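Local coordinates for protein L-hydantoinase (Arthrobacter aurescens, PDB 1GKR) that hydrolyses the ring of hydantoins, preferably aryl-substituted ones, as a zinc-dependent homotetrameric cyclic amidase whose stereoselectivity depends on the substrate, at residues 266-270 with 297-301. Residues are numbered along the deposited sequence.
Sequences QYLNI and LWEQL
Leu-268 forms the apolar centre, its isobutyl group (chi1 m, chi2 t) lodged against helix 291-303. A branched side chain can meet three partners at once here: CD2 of Leu-268 lies 3.8 Å from CB of Leu-297, CD1 of Leu-268 lies 3.8 Å from CD1 of Leu-301, and CD2 of Leu-268 also sits over the Trp-298 indole, 4.2 Å from the centroid of the five-membered ring and almost on its normal, a CH-pi contact. Residues 297-301 are helical throughout; Leu-301 N is hydrogen-bonded to Leu-297 O at 2.9 Å, so both leucines direct their CA-to-CB bonds toward segment 266-270. Met-345 of helix 341-350 touches both Leu-268 and Leu-301. By CA distance the nearest pair is Leu-268 and Trp-298, 6.7 Å apart.

Further out, CD2 of Leu-297 touches O of Tyr-267 at 3.7 Å. The Tyr-267 ring (chi1 m) leads away from this helix to pack on the zinc ligand His-239, with OH hydrogen-bonded to Pro-286 O. At the polar edge the short helix 265-268 ends and Asn-269 leaves helical conformation; ND2 of Asn-269 is hydrogen-bonded to Pro-265 O. Trp-298 (chi1 -86°, chi2 105°) donates from NE1 to O of Leu-268 at 2.8 Å, with an N-H...O angle of 134°. Tryptophan thus combines an aromatic face for Leu-268 with an N-H donor at its edge, the bond short but bent, joining two helices of the amidohydrolase barrel domain and satisfying a buried carbonyl next in the chain to Tyr-267.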
# COMPACT_ATOMS: atom_id res chain seq x y z
N GLN A 266 17.81 24.90 3.94
CA GLN A 266 17.43 25.67 2.75
C GLN A 266 16.03 25.30 2.28
O GLN A 266 15.31 26.13 1.74
CB GLN A 266 18.36 25.40 1.56
CG GLN A 266 19.71 24.90 1.92
CD GLN A 266 19.72 23.41 2.13
OE1 GLN A 266 20.02 22.66 1.21
NE2 GLN A 266 19.39 22.99 3.34
N TYR A 267 15.68 24.03 2.46
CA TYR A 267 14.38 23.56 2.01
C TYR A 267 13.29 23.82 3.03
O TYR A 267 12.12 23.91 2.67
CB TYR A 267 14.47 22.07 1.69
CG TYR A 267 15.40 21.79 0.55
CD1 TYR A 267 15.08 22.19 -0.74
CD2 TYR A 267 16.63 21.16 0.76
CE1 TYR A 267 15.95 21.99 -1.80
CE2 TYR A 267 17.52 20.95 -0.29
CZ TYR A 267 17.17 21.36 -1.57
OH TYR A 267 18.05 21.16 -2.61
N LEU A 268 13.67 23.93 4.30
CA LEU A 268 12.69 24.18 5.36
C LEU A 268 12.42 25.67 5.58
O LEU A 268 11.29 26.06 5.85
CB LEU A 268 13.16 23.56 6.67
CG LEU A 268 13.22 22.03 6.69
CD1 LEU A 268 13.88 21.55 7.96
CD2 LEU A 268 11.83 21.47 6.59
N ASN A 269 13.46 26.49 5.44
CA ASN A 269 13.35 27.93 5.67
C ASN A 269 13.20 28.82 4.45
O ASN A 269 13.26 30.05 4.58
CB ASN A 269 14.55 28.39 6.49
CG ASN A 269 14.62 27.70 7.83
OD1 ASN A 269 13.86 28.01 8.74
ND2 ASN A 269 15.52 26.73 7.95
N ILE A 270 13.03 28.24 3.27
CA ILE A 270 12.85 29.04 2.06
C ILE A 270 11.75 28.42 1.24
O ILE A 270 11.55 27.20 1.24
CB ILE A 270 14.12 29.09 1.21
CG1 ILE A 270 15.29 29.58 2.05
CG2 ILE A 270 13.92 30.06 0.06
CD1 ILE A 270 16.59 29.53 1.31
N LEU A 297 6.69 19.41 4.94
CA LEU A 297 8.07 19.15 5.31
C LEU A 297 8.30 19.38 6.79
O LEU A 297 8.91 18.54 7.47
CB LEU A 297 8.99 20.08 4.51
CG LEU A 297 10.03 19.47 3.57
CD1 LEU A 297 9.47 18.30 2.80
CD2 LEU A 297 10.49 20.57 2.63
N TRP A 298 7.81 20.51 7.30
CA TRP A 298 7.98 20.82 8.72
C TRP A 298 7.30 19.82 9.64
O TRP A 298 7.79 19.56 10.75
CB TRP A 298 7.47 22.22 9.02
CG TRP A 298 8.49 23.29 8.78
CD1 TRP A 298 8.53 24.17 7.73
CD2 TRP A 298 9.57 23.65 9.65
NE1 TRP A 298 9.57 25.06 7.89
CE2 TRP A 298 10.22 24.77 9.06
CE3 TRP A 298 10.05 23.14 10.86
CZ2 TRP A 298 11.33 25.39 9.65
CZ3 TRP A 298 11.15 23.76 11.45
CH2 TRP A 298 11.78 24.87 10.84
N GLU A 299 6.17 19.27 9.21
CA GLU A 299 5.48 18.27 10.01
C GLU A 299 6.31 16.99 10.02
O GLU A 299 6.54 16.38 11.06
CB GLU A 299 4.11 17.96 9.42
CG GLU A 299 3.06 19.01 9.69
CD GLU A 299 1.75 18.68 8.99
OE1 GLU A 299 1.34 17.49 9.03
OE2 GLU A 299 1.14 19.60 8.40
N GLN A 300 6.75 16.59 8.84
CA GLN A 300 7.55 15.39 8.72
C GLN A 300 8.80 15.47 9.58
O GLN A 300 9.24 14.47 10.15
CB GLN A 300 7.91 15.17 7.26
CG GLN A 300 6.70 15.13 6.35
CD GLN A 300 7.07 14.82 4.93
OE1 GLN A 300 7.94 15.48 4.35
NE2 GLN A 300 6.42 13.82 4.35
N LEU A 301 9.37 16.67 9.67
CA LEU A 301 10.59 16.87 10.45
C LEU A 301 10.33 16.56 11.92
O LEU A 301 10.97 15.68 12.50
CB LEU A 301 11.08 18.31 10.31
CG LEU A 301 12.57 18.64 10.44
CD1 LEU A 301 12.70 19.95 11.18
CD2 LEU A 301 13.32 17.55 11.16